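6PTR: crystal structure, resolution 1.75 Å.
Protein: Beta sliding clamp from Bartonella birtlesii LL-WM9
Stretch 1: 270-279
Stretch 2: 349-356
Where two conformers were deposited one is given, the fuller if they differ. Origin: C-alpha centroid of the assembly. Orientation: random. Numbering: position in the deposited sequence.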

ATOM      1  N   LYS C 270     -39.527  11.506   4.945  1.00 24.72           N
ATOM      2  CA  LYS C 270     -38.281  12.240   4.750  1.00 23.35           C
ATOM      3  C   LYS C 270     -37.445  12.207   6.021  1.00 22.49           C
ATOM      4  O   LYS C 270     -37.930  12.570   7.095  1.00 26.18           O
ATOM      5  CB  LYS C 270     -38.563  13.693   4.349  1.00 26.25           C
ATOM      6  CG  LYS C 270     -37.295  14.517   4.118  1.00 27.22           C
ATOM      7  CD  LYS C 270     -37.588  15.772   3.275  1.00 31.69           C
ATOM      8  CE  LYS C 270     -37.958  16.957   4.084  1.00 37.64           C
ATOM      9  NZ  LYS C 270     -38.091  18.167   3.196  1.00 29.49           N
ATOM     10  N   LEU C 271     -36.190  11.782   5.892  1.00 21.91           N
ATOM     11  CA  LEU C 271     -35.230  11.767   6.990  1.00 21.45           C
ATOM     12  C   LEU C 271     -34.091  12.709   6.633  1.00 25.25           C
ATOM     13  O   LEU C 271     -33.513  12.587   5.550  1.00 24.56           O
ATOM     14  CB  LEU C 271     -34.701  10.351   7.235  1.00 20.00           C
ATOM     15  CG  LEU C 271     -33.440  10.198   8.098  1.00 22.24           C
ATOM     16  CD1 LEU C 271     -33.729  10.672   9.534  1.00 24.27           C
ATOM     17  CD2 LEU C 271     -32.909   8.762   8.108  1.00 24.02           C
ATOM     18  N   ILE C 272     -33.786  13.657   7.517  1.00 22.59           N
ATOM     19  CA  ILE C 272     -32.633  14.535   7.351  1.00 28.29           C
ATOM     20  C   ILE C 272     -31.678  14.287   8.504  1.00 27.60           C
ATOM     21  O   ILE C 272     -32.088  14.307   9.668  1.00 27.60           O
ATOM     22  CB  ILE C 272     -33.005  16.024   7.319  1.00 30.60           C
ATOM     23  CG1 ILE C 272     -34.145  16.304   6.338  1.00 31.82           C
ATOM     24  CG2 ILE C 272     -31.763  16.823   6.954  1.00 30.50           C
ATOM     25  CD1 ILE C 272     -34.638  17.756   6.391  1.00 37.36           C
ATOM     26  N   VAL C 273     -30.404  14.082   8.184  1.00 27.62           N
ATOM     27  CA  VAL C 273     -29.389  13.880   9.203  1.00 27.20           C
ATOM     28  C   VAL C 273     -28.198  14.761   8.864  1.00 26.72           C
ATOM     29  O   VAL C 273     -27.994  15.156   7.715  1.00 26.00           O
ATOM     30  CB  VAL C 273     -28.953  12.397   9.319  1.00 27.18           C
ATOM     31  CG1 VAL C 273     -30.118  11.519   9.767  1.00 29.02           C
ATOM     32  CG2 VAL C 273     -28.399  11.902   8.003  1.00 24.01           C
ATOM     33  N   ASN C 274     -27.410  15.067   9.885  1.00 25.20           N
ATOM     34  CA  ASN C 274     -26.110  15.674   9.661  1.00 30.15           C
ATOM     35  C   ASN C 274     -25.225  14.656   8.970  1.00 27.99           C
ATOM     36  O   ASN C 274     -24.982  13.569   9.508  1.00 27.67           O
ATOM     37  CB  ASN C 274     -25.483  16.116  10.975  1.00 27.70           C
ATOM     38  CG  ASN C 274     -24.114  16.729  10.786  1.00 32.52           C
ATOM     39  OD1 ASN C 274     -23.144  16.037  10.497  1.00 28.50           O
ATOM     40  ND2 ASN C 274     -24.030  18.035  10.961  1.00 33.35           N
ATOM     41  N   ARG C 275     -24.732  15.010   7.787  1.00 26.70           N
ATOM     42  CA  ARG C 275     -24.068  14.011   6.957  1.00 28.11           C
ATOM     43  C   ARG C 275     -22.820  13.459   7.637  1.00 26.20           C
ATOM     44  O   ARG C 275     -22.572  12.248   7.600  1.00 22.64           O
ATOM     45  CB  ARG C 275     -23.711  14.611   5.597  1.00 29.75           C
ATOM     46  CG  ARG C 275     -23.083  13.616   4.651  1.00 28.15           C
ATOM     47  CD  ARG C 275     -22.959  14.185   3.283  1.00 31.20           C
ATOM     48  NE  ARG C 275     -22.086  15.337   3.308  1.00 32.76           N
ATOM     49  CZ  ARG C 275     -20.770  15.280   3.154  1.00 44.65           C
ATOM     50  NH1 ARG C 275     -20.168  14.116   2.938  1.00 40.44           N
ATOM     51  NH2 ARG C 275     -20.053  16.396   3.202  1.00 51.66           N
ATOM     52  N   GLN C 276     -22.021  14.333   8.242  1.00 25.81           N
ATOM     53  CA  GLN C 276     -20.769  13.913   8.857  0.51 27.28           C
ATOM     54  C   GLN C 276     -21.025  13.055  10.091  1.00 27.42           C
ATOM     55  O   GLN C 276     -20.352  12.042  10.318  1.00 26.11           O
ATOM     56  CB  GLN C 276     -19.951  15.164   9.200  0.51 30.81           C
ATOM     57  CG  GLN C 276     -19.558  16.038   7.988  0.51 35.74           C
ATOM     58  CD  GLN C 276     -20.685  16.928   7.389  0.51 37.98           C
ATOM     59  OE1 GLN C 276     -21.759  17.128   7.977  0.51 26.22           O
ATOM     60  NE2 GLN C 276     -20.417  17.468   6.202  0.51 36.88           N
ATOM     61  N   ASP C 277     -21.999  13.460  10.906  1.00 29.52           N
ATOM     62  CA  ASP C 277     -22.337  12.678  12.093  1.00 22.03           C
ATOM     63  C   ASP C 277     -22.873  11.306  11.709  1.00 22.96           C
ATOM     64  O   ASP C 277     -22.566  10.302  12.368  1.00 25.65           O
ATOM     65  CB  ASP C 277     -23.359  13.448  12.930  1.00 24.12           C
ATOM     66  CG  ASP C 277     -22.779  14.705  13.544  1.00 36.10           C
ATOM     67  OD1 ASP C 277     -21.533  14.848  13.608  1.00 33.59           O
ATOM     68  OD2 ASP C 277     -23.576  15.554  13.977  1.00 37.81           O
ATOM     69  N   PHE C 278     -23.700  11.249  10.657  1.00 22.09           N
ATOM     70  CA  PHE C 278     -24.241   9.974  10.176  1.00 22.87           C
ATOM     71  C   PHE C 278     -23.132   9.089   9.626  1.00 20.47           C
ATOM     72  O   PHE C 278     -23.050   7.895   9.945  1.00 19.86           O
ATOM     73  CB  PHE C 278     -25.299  10.244   9.102  1.00 21.88           C
ATOM     74  CG  PHE C 278     -25.865   9.004   8.468  1.00 22.79           C
ATOM     75  CD1 PHE C 278     -26.844   8.271   9.117  1.00 24.35           C
ATOM     76  CD2 PHE C 278     -25.415   8.570   7.230  1.00 25.38           C
ATOM     77  CE1 PHE C 278     -27.367   7.127   8.536  1.00 20.90           C
ATOM     78  CE2 PHE C 278     -25.927   7.416   6.651  1.00 22.42           C
ATOM     79  CZ  PHE C 278     -26.910   6.711   7.294  1.00 19.11           C
ATOM     80  N   SER C 279     -22.270   9.662   8.784  1.00 21.16           N
ATOM     81  CA  SER C 279     -21.172   8.895   8.204  1.00 22.32           C
ATOM     82  C   SER C 279     -20.258   8.323   9.283  1.00 22.67           C
ATOM     83  O   SER C 279     -19.864   7.154   9.215  1.00 21.06           O
ATOM     84  CB  SER C 279     -20.368   9.781   7.246  1.00 25.47           C
ATOM     85  OG  SER C 279     -21.189  10.196   6.172  1.00 34.22           O
ATOM     86  N   ASP C 349     -23.843  19.804   4.447  1.00 34.75           N
ATOM     87  CA  ASP C 349     -23.959  19.327   5.817  1.00 31.79           C
ATOM     88  C   ASP C 349     -25.149  18.402   6.002  1.00 29.37           C
ATOM     89  O   ASP C 349     -25.143  17.606   6.938  1.00 30.46           O
ATOM     90  CB  ASP C 349     -24.088  20.484   6.796  1.00 41.08           C
ATOM     91  CG  ASP C 349     -22.898  21.429   6.753  1.00 55.21           C
ATOM     92  OD1 ASP C 349     -21.806  21.004   6.316  1.00 58.37           O
ATOM     93  OD2 ASP C 349     -23.061  22.594   7.169  1.00 59.99           O
ATOM     94  N   GLU C 350     -26.153  18.472   5.132  1.00 28.33           N
ATOM     95  CA  GLU C 350     -27.419  17.788   5.358  1.00 32.99           C
ATOM     96  C   GLU C 350     -27.596  16.666   4.343  1.00 31.72           C
ATOM     97  O   GLU C 350     -27.557  16.909   3.131  1.00 39.58           O
ATOM     98  CB  GLU C 350     -28.574  18.787   5.274  1.00 38.25           C
ATOM     99  CG  GLU C 350     -28.236  20.048   6.048  1.00 42.82           C
ATOM    100  CD  GLU C 350     -29.239  21.165   5.904  1.00 50.04           C
ATOM    101  OE1 GLU C 350     -29.381  21.941   6.872  1.00 42.29           O
ATOM    102  OE2 GLU C 350     -29.859  21.283   4.827  1.00 55.56           O
ATOM    103  N   MET C 351     -27.842  15.460   4.835  1.00 27.28           N
ATOM    104  CA  MET C 351     -28.115  14.307   3.991  1.00 20.67           C
ATOM    105  C   MET C 351     -29.588  13.945   4.129  1.00 26.76           C
ATOM    106  O   MET C 351     -30.077  13.757   5.245  1.00 25.40           O
ATOM    107  CB  MET C 351     -27.235  13.131   4.398  1.00 21.33           C
ATOM    108  CG  MET C 351     -27.417  11.903   3.555  1.00 23.13           C
ATOM    109  SD  MET C 351     -26.101  10.742   3.975  1.00 24.64           S
ATOM    110  CE  MET C 351     -26.353   9.473   2.738  1.00 25.36           C
ATOM    111  N   VAL C 352     -30.295  13.850   3.009  1.00 26.03           N
ATOM    112  CA  VAL C 352     -31.738  13.611   3.012  1.00 21.19           C
ATOM    113  C   VAL C 352     -32.027  12.242   2.409  1.00 22.38           C
ATOM    114  O   VAL C 352     -31.545  11.920   1.319  1.00 24.34           O
ATOM    115  CB  VAL C 352     -32.493  14.711   2.245  1.00 28.22           C
ATOM    116  CG1 VAL C 352     -33.988  14.383   2.213  1.00 29.19           C
ATOM    117  CG2 VAL C 352     -32.263  16.045   2.898  1.00 33.62           C
ATOM    118  N   PHE C 353     -32.790  11.419   3.133  1.00 20.99           N
ATOM    119  CA  PHE C 353     -33.331  10.171   2.602  1.00 18.32           C
ATOM    120  C   PHE C 353     -34.828  10.336   2.391  1.00 21.53           C
ATOM    121  O   PHE C 353     -35.534  10.753   3.311  1.00 25.13           O
ATOM    122  CB  PHE C 353     -33.155   9.001   3.566  1.00 17.86           C
ATOM    123  CG  PHE C 353     -31.743   8.694   3.934  1.00 19.59           C
ATOM    124  CD1 PHE C 353     -31.027   9.523   4.787  1.00 23.38           C
ATOM    125  CD2 PHE C 353     -31.153   7.534   3.473  1.00 22.73           C
ATOM    126  CE1 PHE C 353     -29.717   9.204   5.145  1.00 24.62           C
ATOM    127  CE2 PHE C 353     -29.853   7.208   3.826  1.00 24.34           C
ATOM    128  CZ  PHE C 353     -29.142   8.045   4.668  1.00 24.51           C
ATOM    129  N   MET C 354     -35.312   9.975   1.207  1.00 18.29           N
ATOM    130  CA  MET C 354     -36.741   9.848   0.953  1.00 19.03           C
ATOM    131  C   MET C 354     -37.066   8.362   0.986  1.00 19.41           C
ATOM    132  O   MET C 354     -36.533   7.582   0.190  1.00 19.97           O
ATOM    133  CB  MET C 354     -37.140  10.490  -0.377  1.00 21.94           C
ATOM    134  CG  MET C 354     -36.742  11.925  -0.450  1.00 25.29           C
ATOM    135  SD  MET C 354     -37.518  12.944   0.818  1.00 33.90           S
ATOM    136  CE  MET C 354     -39.258  12.675   0.502  1.00 36.83           C
ATOM    137  N   LEU C 355     -37.882   7.960   1.956  1.00 18.99           N
ATOM    138  CA  LEU C 355     -38.084   6.550   2.232  1.00 18.21           C
ATOM    139  C   LEU C 355     -39.540   6.178   2.022  1.00 18.86           C
ATOM    140  O   LEU C 355     -40.443   7.014   2.100  1.00 22.80           O
ATOM    141  CB  LEU C 355     -37.675   6.207   3.678  1.00 19.57           C
ATOM    142  CG  LEU C 355     -36.242   6.627   3.994  1.00 26.18           C
ATOM    143  CD1 LEU C 355     -35.962   6.550   5.488  1.00 29.69           C
ATOM    144  CD2 LEU C 355     -35.297   5.728   3.198  1.00 20.24           C
ATOM    145  N   SER C 356     -39.754   4.884   1.817  1.00 22.04           N
ATOM    146  CA  SER C 356     -41.100   4.342   1.799  1.00 27.97           C
ATOM    147  C   SER C 356     -41.172   3.298   2.910  1.00 36.13           C
ATOM    148  O   SER C 356     -41.134   3.639   4.096  1.00 44.70           O
ATOM    149  CB  SER C 356     -41.412   3.746   0.422  1.00 30.33           C
ATOM    150  OG  SER C 356     -42.788   3.482   0.291  1.00 40.70           O
TER
HETATM  151  O   HOH W   1     -20.494  18.962   4.198  1.00 46.35           O

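The two stretches, whose touching residues lie at least 73 apart in sequence, pair as neighbouring antiparallel strands, 270-274 against 350-355, and bury 717 Å² between them. Their backbone polar groups satisfy one another in two reciprocal pairs. Leu271 N donates to Phe353 O (2.9 Å) and Phe353 N returns a bond to Leu271 O (2.8 Å); two residues along, Val273 N donates to Met351 O (3.0 Å) and Met351 N to Val273 O (2.9 Å). N-H...O angles of 163° to 175° mark all four as nearly straight. The residues between them, in the non-hydrogen-bonded pairs, bring their CA atoms inward instead, so that the same carbonyls also receive CA-H...O contacts, among them Val352 CA to Leu271 O (3.3 Å) and Ile272 CA to Met351 O (3.4 Å).

The ladder outlasts the first strand. Arg275, the first residue of the helix, donates its N to Asp349 O at 2.8 Å and 174°, a bond that extends the pairing into the turn of the chain. As the first residue of a helix, Arg275 has no carbonyl one turn back within the helix to receive its amide proton, and the neighbouring stretch supplies the acceptor. Asn274, at the N-cap position, serves the helix in another way: its OD1 accepts from Asp277 N (2.8 Å, 168°), while its backbone O accepts from Phe278 N (2.9 Å). At the next residue, Arg275 O takes two donors, Ser279 N and Ser279 OG, each at 2.9 Å.

The Arg275 side chain is also well provided for. Its NH2 donates to water 1 (2.8 Å), which in turn donates to Asp349 OD1 (3.2 Å), so a single water links the guanidinium to the carboxylate. Arg275 NH1 finds a partner elsewhere in the structure, as does Glu350 OE2, and Arg275 NE is bonded to a residue adjoining one of the stretches.

Side chains divide between the two faces of the sheet. Leu271, Val273, Met351 and Phe353 lie on a buried face, which the helix covers with Phe278. The edge of Phe353 is directed toward the face of Phe278 in an offset edge-to-face pair, with centroids 5.4 Å apart, planes at 67°, and CZ of Phe278 3.7 Å from CZ of Phe353. Met351 SD approaches the same Phe278 ring obliquely, 4.9 Å from its centroid, and Val273 CG2 meets the edge of the Phe353 ring, 4.1 Å from Phe353 CE1. On the opposite face, Ile272 CG1 packs against Val352 CG2 (3.9 Å), and Lys270 lays its CG 3.7 Å from Met354 SD before its end leads away.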